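Membrane-bound lytic murein transglycosylase (Agrobacterium tumefaciens, PDB 2PNW) probably cleaves the glycan strands of bacterial cell-wall peptidoglycan as a lytic transglycosylase of the MltA family. Local coordinates at residues F101-A110 with V186-P197. Numbering follows the deposited sequence.
Sequences FYEPELEVSA and VHVQGAARLVFP
Leu106 and Leu194 pair as neighbours in a parallel beta ladder, strand 105-109 beside strand 191-195, within the MltA-specific insert domain. Four backbone bonds zip the ladder together: Arg193 N to Pro104 O, Leu106 N to Arg193 O, Val195 N to Leu106 O and Val108 N to Val195 O, the last three nearly straight at the hydrogen.

One face of the ladder is tightly packed. The two leucines lie side by side and point the same way, Leu106 CD2 4.0 Å from Leu194 CD2, and Leu106 CD2 also reaches Val186 CG2 on helix 180-189. Ile120 of strand 118-121 closes over both leucines and Val108.

The other face is open to solvent at Glu105 and Glu107. It is held loosely, Glu105 OE1 approaching Arg193 NH2 at the guanidinium edge in a long salt bridge of 3.8 Å, although Glu105 CG makes a locally tight spot 3.2 Å from Val195 CG2.

Before the ladder, past the break at Pro104, the buried Glu103 carboxylate lies beside the aliphatic part of Arg193, near CG, but pairs its charge with Arg203 and hydrogen-bonds Ser341. Gln189, in the last turn of the helix and bent at chi2 (-38°), curls its amide back so that OE1 accepts Tyr102 N at 3.2 Å, and its CG packs on Pro104 CG. At the far end, chi1 of -59° places Val108 CG2 between its own backbone N and carbonyl carbon, and this methyl sits over the centre of the Phe196 ring, 3.5 Å from the centroid and 5° off the normal.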
ATOM      1  N   PHE A 101       4.814  -5.547  -1.225  1.00 19.53           N
ATOM      2  CA  PHE A 101       4.792  -4.557  -2.295  1.00 18.95           C
ATOM      3  C   PHE A 101       6.064  -3.723  -2.229  1.00 18.82           C
ATOM      4  O   PHE A 101       6.840  -3.844  -1.270  1.00 19.15           O
ATOM      5  CB  PHE A 101       3.499  -3.701  -2.249  1.00 19.31           C
ATOM      6  CG  PHE A 101       3.470  -2.643  -1.156  1.00 19.12           C
ATOM      7  CD1 PHE A 101       3.460  -1.289  -1.493  1.00 20.93           C
ATOM      8  CD2 PHE A 101       3.353  -2.993   0.177  1.00 19.97           C
ATOM      9  CE1 PHE A 101       3.377  -0.287  -0.479  1.00 19.78           C
ATOM     10  CE2 PHE A 101       3.258  -2.009   1.188  1.00 18.35           C
ATOM     11  CZ  PHE A 101       3.291  -0.666   0.850  1.00 19.72           C
ATOM     12  N   TYR A 102       6.310  -2.907  -3.248  1.00 18.50           N
ATOM     13  CA  TYR A 102       7.586  -2.183  -3.324  1.00 18.27           C
ATOM     14  C   TYR A 102       7.357  -0.964  -4.182  1.00 17.90           C
ATOM     15  O   TYR A 102       6.260  -0.809  -4.720  1.00 18.24           O
ATOM     16  CB  TYR A 102       8.708  -3.078  -3.891  1.00 18.93           C
ATOM     17  CG  TYR A 102       8.620  -3.370  -5.374  1.00 19.23           C
ATOM     18  CD1 TYR A 102       9.588  -2.878  -6.262  1.00 19.13           C
ATOM     19  CD2 TYR A 102       7.566  -4.136  -5.894  1.00 17.03           C
ATOM     20  CE1 TYR A 102       9.508  -3.156  -7.648  1.00 19.60           C
ATOM     21  CE2 TYR A 102       7.476  -4.398  -7.263  1.00 19.75           C
ATOM     22  CZ  TYR A 102       8.441  -3.923  -8.117  1.00 20.15           C
ATOM     23  OH  TYR A 102       8.346  -4.205  -9.466  1.00 21.33           O
ATOM     24  N   GLU A 103       8.345  -0.070  -4.239  1.00 16.38           N
ATOM     25  CA  GLU A 103       8.297   1.102  -5.115  1.00 16.83           C
ATOM     26  C   GLU A 103       9.170   0.771  -6.325  1.00 16.51           C
ATOM     27  O   GLU A 103      10.412   0.745  -6.174  1.00 16.51           O
ATOM     28  CB  GLU A 103       8.921   2.311  -4.409  1.00 16.35           C
ATOM     29  CG  GLU A 103       8.746   3.640  -5.156  1.00 18.37           C
ATOM     30  CD  GLU A 103       9.489   4.829  -4.486  1.00 19.77           C
ATOM     31  OE1 GLU A 103      10.488   4.620  -3.749  1.00 22.83           O
ATOM     32  OE2 GLU A 103       9.106   5.988  -4.767  1.00 21.07           O
ATOM     33  N   PRO A 104       8.560   0.510  -7.510  1.00 16.04           N
ATOM     34  CA  PRO A 104       9.431   0.221  -8.640  1.00 16.27           C
ATOM     35  C   PRO A 104      10.165   1.428  -9.190  1.00 17.32           C
ATOM     36  O   PRO A 104       9.713   2.581  -9.070  1.00 17.05           O
ATOM     37  CB  PRO A 104       8.463  -0.326  -9.728  1.00 16.09           C
ATOM     38  CG  PRO A 104       7.153  -0.626  -9.001  1.00 16.83           C
ATOM     39  CD  PRO A 104       7.135   0.388  -7.878  1.00 15.92           C
ATOM     40  N   GLU A 105      11.300   1.158  -9.813  1.00 17.11           N
ATOM     41  CA  GLU A 105      11.943   2.134 -10.640  1.00 19.12           C
ATOM     42  C   GLU A 105      11.409   1.919 -12.065  1.00 19.43           C
ATOM     43  O   GLU A 105      11.415   0.786 -12.566  1.00 20.42           O
ATOM     44  CB  GLU A 105      13.455   1.912 -10.549  1.00 20.26           C
ATOM     45  CG  GLU A 105      14.249   2.949 -11.232  1.00 26.85           C
ATOM     46  CD  GLU A 105      15.735   2.806 -10.924  1.00 34.26           C
ATOM     47  OE1 GLU A 105      16.148   3.158  -9.797  1.00 37.36           O
ATOM     48  OE2 GLU A 105      16.470   2.347 -11.819  1.00 36.54           O
ATOM     49  N   LEU A 106      10.938   2.983 -12.705  1.00 18.74           N
ATOM     50  CA  LEU A 106      10.378   2.894 -14.043  1.00 18.82           C
ATOM     51  C   LEU A 106      11.096   3.840 -14.991  1.00 19.44           C
ATOM     52  O   LEU A 106      11.127   5.051 -14.755  1.00 18.95           O
ATOM     53  CB  LEU A 106       8.886   3.238 -14.003  1.00 19.03           C
ATOM     54  CG  LEU A 106       8.070   3.120 -15.301  1.00 19.05           C
ATOM     55  CD1 LEU A 106       7.965   1.661 -15.773  1.00 20.49           C
ATOM     56  CD2 LEU A 106       6.680   3.719 -15.143  1.00 18.71           C
ATOM     57  N   GLU A 107      11.676   3.292 -16.067  1.00 19.16           N
ATOM     58  CA  GLU A 107      12.263   4.109 -17.122  1.00 20.53           C
ATOM     59  C   GLU A 107      11.200   4.884 -17.872  1.00 18.83           C
ATOM     60  O   GLU A 107      10.183   4.307 -18.317  1.00 17.49           O
ATOM     61  CB  GLU A 107      13.047   3.233 -18.126  1.00 19.48           C
ATOM     62  CG  GLU A 107      14.294   2.604 -17.500  1.00 23.93           C
ATOM     63  CD  GLU A 107      15.064   1.712 -18.481  1.00 27.36           C
ATOM     64  OE1 GLU A 107      14.655   1.582 -19.671  1.00 34.28           O
ATOM     65  OE2 GLU A 107      16.080   1.132 -18.042  1.00 36.55           O
ATOM     66  N   VAL A 108      11.457   6.182 -18.051  1.00 17.63           N
ATOM     67  CA  VAL A 108      10.548   7.071 -18.767  1.00 17.34           C
ATOM     68  C   VAL A 108      11.283   8.072 -19.635  1.00 18.14           C
ATOM     69  O   VAL A 108      12.518   8.165 -19.564  1.00 18.26           O
ATOM     70  CB  VAL A 108       9.616   7.849 -17.780  1.00 18.05           C
ATOM     71  CG1 VAL A 108       8.795   6.856 -16.942  1.00 16.17           C
ATOM     72  CG2 VAL A 108      10.438   8.776 -16.860  1.00 16.57           C
ATOM     73  N   SER A 109      10.516   8.790 -20.451  1.00 18.65           N
ATOM     74  CA  SER A 109      10.989   9.913 -21.207  1.00 20.26           C
ATOM     75  C   SER A 109      10.032  11.094 -21.067  1.00 21.22           C
ATOM     76  O   SER A 109       8.808  10.937 -20.867  1.00 20.37           O
ATOM     77  CB  SER A 109      11.137   9.548 -22.690  1.00 20.80           C
ATOM     78  OG  SER A 109      11.544  10.685 -23.439  1.00 23.22           O
ATOM     79  N   ALA A 110      10.589  12.291 -21.183  1.00 21.17           N
ATOM     80  CA  ALA A 110       9.777  13.510 -21.168  1.00 23.09           C
ATOM     81  C   ALA A 110       9.110  13.737 -22.532  1.00 23.84           C
ATOM     82  O   ALA A 110       8.195  14.540 -22.651  1.00 25.16           O
ATOM     83  CB  ALA A 110      10.653  14.726 -20.786  1.00 23.09           C
ATOM     84  N   VAL A 186       3.342  -0.602 -11.675  1.00 15.64           N
ATOM     85  CA  VAL A 186       3.391   0.686 -10.936  1.00 15.36           C
ATOM     86  C   VAL A 186       1.982   1.125 -10.457  1.00 15.26           C
ATOM     87  O   VAL A 186       1.811   1.545  -9.317  1.00 16.02           O
ATOM     88  CB  VAL A 186       4.081   1.769 -11.799  1.00 15.23           C
ATOM     89  CG1 VAL A 186       3.840   3.191 -11.233  1.00 13.99           C
ATOM     90  CG2 VAL A 186       5.587   1.429 -11.912  1.00 15.08           C
ATOM     91  N   HIS A 187       0.965   1.010 -11.305  1.00 14.83           N
ATOM     92  CA  HIS A 187      -0.416   1.249 -10.843  1.00 15.08           C
ATOM     93  C   HIS A 187      -0.752   0.357  -9.655  1.00 15.94           C
ATOM     94  O   HIS A 187      -1.362   0.821  -8.697  1.00 16.19           O
ATOM     95  CB  HIS A 187      -1.439   0.990 -11.965  1.00 14.96           C
ATOM     96  CG  HIS A 187      -1.499   2.076 -13.008  1.00 13.92           C
ATOM     97  ND1 HIS A 187      -2.690   2.647 -13.407  1.00 15.01           N
ATOM     98  CD2 HIS A 187      -0.522   2.713 -13.709  1.00 12.41           C
ATOM     99  CE1 HIS A 187      -2.449   3.574 -14.321  1.00 13.96           C
ATOM    100  NE2 HIS A 187      -1.144   3.627 -14.529  1.00 13.90           N
ATOM    101  N   VAL A 188      -0.359  -0.921  -9.714  1.00 15.59           N
ATOM    102  CA  VAL A 188      -0.667  -1.865  -8.636  1.00 15.70           C
ATOM    103  C   VAL A 188       0.052  -1.488  -7.340  1.00 16.20           C
ATOM    104  O   VAL A 188      -0.558  -1.520  -6.246  1.00 16.60           O
ATOM    105  CB  VAL A 188      -0.311  -3.326  -9.052  1.00 16.00           C
ATOM    106  CG1 VAL A 188      -0.584  -4.316  -7.921  1.00 17.98           C
ATOM    107  CG2 VAL A 188      -1.123  -3.723 -10.291  1.00 16.30           C
ATOM    108  N   GLN A 189       1.336  -1.134  -7.440  1.00 16.36           N
ATOM    109  CA  GLN A 189       2.100  -0.761  -6.229  1.00 16.88           C
ATOM    110  C   GLN A 189       1.613   0.589  -5.661  1.00 17.38           C
ATOM    111  O   GLN A 189       1.607   0.786  -4.424  1.00 18.41           O
ATOM    112  CB  GLN A 189       3.608  -0.673  -6.504  1.00 16.64           C
ATOM    113  CG  GLN A 189       4.285  -1.929  -7.106  1.00 16.46           C
ATOM    114  CD  GLN A 189       3.758  -3.228  -6.564  1.00 19.59           C
ATOM    115  OE1 GLN A 189       3.998  -3.580  -5.417  1.00 20.58           O
ATOM    116  NE2 GLN A 189       3.035  -3.968  -7.404  1.00 22.28           N
ATOM    117  N   GLY A 190       1.277   1.521  -6.556  1.00 16.13           N
ATOM    118  CA  GLY A 190       0.755   2.845  -6.152  1.00 16.50           C
ATOM    119  C   GLY A 190       1.822   3.934  -6.069  1.00 16.76           C
ATOM    120  O   GLY A 190       1.514   5.038  -5.666  1.00 16.72           O
ATOM    121  N   ALA A 191       3.066   3.632  -6.466  1.00 15.54           N
ATOM    122  CA  ALA A 191       4.139   4.633  -6.454  1.00 16.34           C
ATOM    123  C   ALA A 191       5.272   4.164  -7.345  1.00 16.64           C
ATOM    124  O   ALA A 191       5.360   2.966  -7.658  1.00 16.63           O
ATOM    125  CB  ALA A 191       4.654   4.829  -5.029  1.00 15.96           C
ATOM    126  N   ALA A 192       6.157   5.084  -7.731  1.00 16.39           N
ATOM    127  CA  ALA A 192       7.338   4.672  -8.487  1.00 16.60           C
ATOM    128  C   ALA A 192       8.392   5.737  -8.411  1.00 16.48           C
ATOM    129  O   ALA A 192       8.076   6.907  -8.177  1.00 15.47           O
ATOM    130  CB  ALA A 192       6.965   4.457  -9.957  1.00 15.71           C
ATOM    131  N   ARG A 193       9.635   5.323  -8.656  1.00 16.63           N
ATOM    132  CA  ARG A 193      10.713   6.265  -8.964  1.00 18.62           C
ATOM    133  C   ARG A 193      10.911   6.298 -10.475  1.00 18.23           C
ATOM    134  O   ARG A 193      11.310   5.304 -11.056  1.00 19.18           O
ATOM    135  CB  ARG A 193      11.999   5.824  -8.262  1.00 19.14           C
ATOM    136  CG  ARG A 193      11.839   5.771  -6.761  1.00 25.69           C
ATOM    137  CD  ARG A 193      13.114   6.027  -5.974  1.00 35.50           C
ATOM    138  NE  ARG A 193      14.335   5.679  -6.710  1.00 41.76           N
ATOM    139  CZ  ARG A 193      15.475   6.352  -6.589  1.00 44.54           C
ATOM    140  NH1 ARG A 193      15.534   7.407  -5.778  1.00 46.08           N
ATOM    141  NH2 ARG A 193      16.551   5.986  -7.280  1.00 45.37           N
ATOM    142  N   LEU A 194      10.604   7.426 -11.111  1.00 17.81           N
ATOM    143  CA  LEU A 194      10.746   7.555 -12.558  1.00 17.94           C
ATOM    144  C   LEU A 194      12.185   7.976 -12.885  1.00 18.90           C
ATOM    145  O   LEU A 194      12.696   8.948 -12.290  1.00 18.95           O
ATOM    146  CB  LEU A 194       9.760   8.599 -13.103  1.00 17.11           C
ATOM    147  CG  LEU A 194       8.268   8.450 -12.758  1.00 18.50           C
ATOM    148  CD1 LEU A 194       7.483   9.502 -13.523  1.00 19.25           C
ATOM    149  CD2 LEU A 194       7.797   7.012 -13.136  1.00 17.20           C
ATOM    150  N   VAL A 195      12.841   7.251 -13.790  1.00 18.47           N
ATOM    151  CA  VAL A 195      14.226   7.570 -14.173  1.00 19.84           C
ATOM    152  C   VAL A 195      14.248   7.945 -15.648  1.00 20.19           C
ATOM    153  O   VAL A 195      13.814   7.161 -16.514  1.00 17.62           O
ATOM    154  CB  VAL A 195      15.190   6.385 -13.937  1.00 21.73           C
ATOM    155  CG1 VAL A 195      16.661   6.850 -14.080  1.00 23.72           C
ATOM    156  CG2 VAL A 195      14.992   5.807 -12.565  1.00 23.76           C
ATOM    157  N   PHE A 196      14.743   9.150 -15.935  1.00 19.48           N
ATOM    158  CA  PHE A 196      14.727   9.684 -17.297  1.00 19.85           C
ATOM    159  C   PHE A 196      16.084   9.376 -17.982  1.00 20.86           C
ATOM    160  O   PHE A 196      17.039   9.009 -17.305  1.00 21.60           O
ATOM    161  CB  PHE A 196      14.491  11.190 -17.245  1.00 18.66           C
ATOM    162  CG  PHE A 196      13.088  11.584 -16.851  1.00 19.64           C
ATOM    163  CD1 PHE A 196      12.190  12.039 -17.816  1.00 17.29           C
ATOM    164  CD2 PHE A 196      12.679  11.525 -15.528  1.00 17.54           C
ATOM    165  CE1 PHE A 196      10.884  12.421 -17.464  1.00 20.05           C
ATOM    166  CE2 PHE A 196      11.368  11.900 -15.156  1.00 19.12           C
ATOM    167  CZ  PHE A 196      10.480  12.360 -16.131  1.00 18.31           C
ATOM    168  N   PRO A 197      16.171   9.537 -19.313  1.00 21.77           N
ATOM    169  CA  PRO A 197      17.389   9.172 -20.050  1.00 23.54           C
ATOM    170  C   PRO A 197      18.603  10.039 -19.693  1.00 24.39           C
ATOM    171  O   PRO A 197      19.741   9.622 -19.905  1.00 25.77           O
ATOM    172  CB  PRO A 197      16.980   9.367 -21.518  1.00 23.38           C
ATOM    173  CG  PRO A 197      15.490   9.294 -21.511  1.00 22.86           C
ATOM    174  CD  PRO A 197      15.143  10.033 -20.235  1.00 22.25           C
TER